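Local coordinates for protein lysyl-trna-dependent l-ysyl-phosphatidylgycerol synthase (Bacillus licheniformis, PDB 4V36) that transfers lysine from lysyl-tRNA to phosphatidylglycerol, a membrane lipid modification associated with bacterial resistance, at residues Gly219-Asp224 and Thr254-Gly259. Numbering follows the deposited sequence.
Sequences GEISID and TAFNMG. With LYN (2,6-diamino-hexanoic acid amide), chain C.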
loop_
_atom_site.group_PDB
_atom_site.type_symbol
_atom_site.label_atom_id
_atom_site.label_comp_id
_atom_site.label_asym_id
_atom_site.label_seq_id
_atom_site.Cartn_x
_atom_site.Cartn_y
_atom_site.Cartn_z
ATOM N N GLY A 219 -8.487 -6.120 -13.500
ATOM C CA GLY A 219 -7.195 -6.383 -14.103
ATOM C C GLY A 219 -6.148 -5.443 -13.543
ATOM O O GLY A 219 -5.327 -4.900 -14.280
ATOM N N GLU A 220 -6.182 -5.254 -12.228
ATOM C CA GLU A 220 -5.290 -4.309 -11.570
ATOM C C GLU A 220 -4.241 -5.009 -10.714
ATOM O O GLU A 220 -4.553 -5.923 -9.951
ATOM C CB GLU A 220 -6.096 -3.330 -10.711
ATOM C CG GLU A 220 -5.244 -2.413 -9.848
ATOM C CD GLU A 220 -6.069 -1.401 -9.078
ATOM O OE1 GLU A 220 -7.113 -0.959 -9.603
ATOM O OE2 GLU A 220 -5.673 -1.049 -7.946
ATOM N N ILE A 221 -2.993 -4.580 -10.859
ATOM C CA ILE A 221 -1.913 -5.037 -9.998
ATOM C C ILE A 221 -1.184 -3.849 -9.391
ATOM O O ILE A 221 -1.466 -2.698 -9.723
ATOM C CB ILE A 221 -0.891 -5.907 -10.754
ATOM C CG1 ILE A 221 -0.437 -5.201 -12.033
ATOM C CG2 ILE A 221 -1.475 -7.270 -11.061
ATOM C CD1 ILE A 221 0.694 -5.900 -12.751
ATOM N N SER A 222 -0.244 -4.141 -8.501
ATOM C CA SER A 222 0.608 -3.114 -7.925
ATOM C C SER A 222 1.811 -3.752 -7.256
ATOM O O SER A 222 1.939 -4.975 -7.217
ATOM C CB SER A 222 -0.157 -2.266 -6.911
ATOM O OG SER A 222 0.099 -2.700 -5.587
ATOM N N ILE A 223 2.690 -2.911 -6.728
ATOM C CA ILE A 223 3.829 -3.387 -5.967
ATOM C C ILE A 223 3.772 -2.817 -4.560
ATOM O O ILE A 223 2.986 -1.913 -4.275
ATOM C CB ILE A 223 5.158 -3.001 -6.629
ATOM C CG1 ILE A 223 5.264 -1.481 -6.742
ATOM C CG2 ILE A 223 5.277 -3.645 -7.999
ATOM C CD1 ILE A 223 6.552 -1.011 -7.365
ATOM N N ASP A 224 4.605 -3.355 -3.680
ATOM C CA ASP A 224 4.673 -2.882 -2.309
ATOM C C ASP A 224 6.045 -2.277 -2.054
ATOM O O ASP A 224 6.173 -1.079 -1.802
ATOM C CB ASP A 224 4.386 -4.026 -1.337
ATOM C CG ASP A 224 4.367 -3.576 0.107
ATOM O OD1 ASP A 224 4.206 -2.363 0.359
ATOM O OD2 ASP A 224 4.503 -4.446 0.991
ATOM N N THR A 254 -5.057 -4.710 -16.792
ATOM C CA THR A 254 -5.651 -3.493 -17.335
ATOM C C THR A 254 -5.121 -2.234 -16.653
ATOM O O THR A 254 -4.883 -1.218 -17.306
ATOM C CB THR A 254 -7.189 -3.522 -17.208
ATOM O OG1 THR A 254 -7.700 -4.719 -17.808
ATOM C CG2 THR A 254 -7.810 -2.314 -17.893
ATOM N N ALA A 255 -4.932 -2.305 -15.339
ATOM C CA ALA A 255 -4.526 -1.132 -14.572
ATOM C C ALA A 255 -3.389 -1.435 -13.600
ATOM O O ALA A 255 -3.149 -2.588 -13.244
ATOM C CB ALA A 255 -5.719 -0.561 -13.819
ATOM N N PHE A 256 -2.693 -0.384 -13.177
ATOM C CA PHE A 256 -1.633 -0.513 -12.185
ATOM C C PHE A 256 -1.790 0.542 -11.095
ATOM O O PHE A 256 -2.001 1.719 -11.382
ATOM C CB PHE A 256 -0.255 -0.390 -12.839
ATOM C CG PHE A 256 0.880 -0.814 -11.947
ATOM C CD1 PHE A 256 1.427 0.066 -11.025
ATOM C CD2 PHE A 256 1.402 -2.093 -12.032
ATOM C CE1 PHE A 256 2.469 -0.324 -10.204
ATOM C CE2 PHE A 256 2.445 -2.490 -11.214
ATOM C CZ PHE A 256 2.979 -1.604 -10.299
ATOM N N ASN A 257 -1.687 0.109 -9.843
ATOM C CA ASN A 257 -1.771 1.021 -8.710
ATOM C C ASN A 257 -0.376 1.462 -8.281
ATOM O O ASN A 257 0.399 0.665 -7.757
ATOM C CB ASN A 257 -2.508 0.356 -7.544
ATOM C CG ASN A 257 -2.938 1.346 -6.475
ATOM O OD1 ASN A 257 -2.344 2.412 -6.315
ATOM N ND2 ASN A 257 -3.979 0.990 -5.730
ATOM N N MET A 258 -0.057 2.732 -8.507
ATOM C CA MET A 258 1.260 3.256 -8.164
ATOM C C MET A 258 1.344 3.691 -6.705
ATOM O O MET A 258 2.342 4.269 -6.278
ATOM C CB MET A 258 1.624 4.431 -9.072
ATOM C CG MET A 258 1.784 4.065 -10.534
ATOM S SD MET A 258 2.493 5.419 -11.488
ATOM C CE MET A 258 4.085 5.593 -10.689
ATOM N N GLY A 259 0.293 3.415 -5.942
ATOM C CA GLY A 259 0.263 3.791 -4.542
ATOM C C GLY A 259 -0.311 5.178 -4.337
ATOM O O GLY A 259 -0.608 5.888 -5.298
HETATM N N LYN C . 9.840 0.157 -0.273
HETATM C CA LYN C . 9.323 0.096 1.083
HETATM C CB LYN C . 9.899 1.248 1.902
HETATM C CG LYN C . 9.339 1.286 3.319
HETATM C CD LYN C . 10.352 1.875 4.294
HETATM C CE LYN C . 10.706 3.314 3.939
HETATM N NZ LYN C . 11.722 3.830 4.896
HETATM C C LYN C . 7.823 0.175 1.064
HETATM O O LYN C . 7.274 0.974 0.319
HETATM N NT LYN C . 7.124 -0.640 1.853
#
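Gly219 O receives two backbone donors: Ala255 N, 2.8 Å from Gly219 O, makes a straight bond from above the carbonyl plane, whereas Thr254 N approaches in that plane by a bent bond so short that its exact length is doubtful. This pair opens the parallel ladder between strands 220-228 and 255-261, which helix 236-251 links as a beta-alpha-beta crossover in the acetyltransferase-like fold suggested by the family. The ladder continues with Ile221 N to Ala255 O at 3.1 Å and Asn257 N to Ile221 O at 2.8 Å. Beyond it the strands diverge: Ile223 N stands 4.4 Å from Asn257 O, and the short axes differ by 30°. Such splaying is consistent with the parting of the central parallel strands in acetyltransferase folds. Here the chain also turns at Asp224, a residue of the lysine amide pocket.

On the face carrying Ile221 and Phe256, Phe256 CG is anti to the backbone N (chi1 -167°), toward strand 220-228, and the ring lies across Ser222, with CZ reaching Ile223. Ser222 CA lies over one ring face, 4.0 Å from the Phe256 centroid, as a CH-pi contact, and Ile221 O sits above that same face toward the rim. Ile221 CG1 meets the ring at Phe256 CD2, 3.6 Å away, while Ile223 CG2 touches CZ. Phe245 and Leu244 of helix 236-251 also pack on Phe256.

The opposite face carries Glu220, Ala255, Ser222 and Asn257. Glu220 OE2 forms a salt bridge with Arg307; the bond it accepts from Asn257 ND2, at 3.5 Å, is long, bent and weak, with carboxylate and amide planes 74° apart; ND2 also bonds Glu118. The Asn257 amide oxygen closes an Asx turn, accepting from Gly259 N at 2.8 Å from Asn257 OD1.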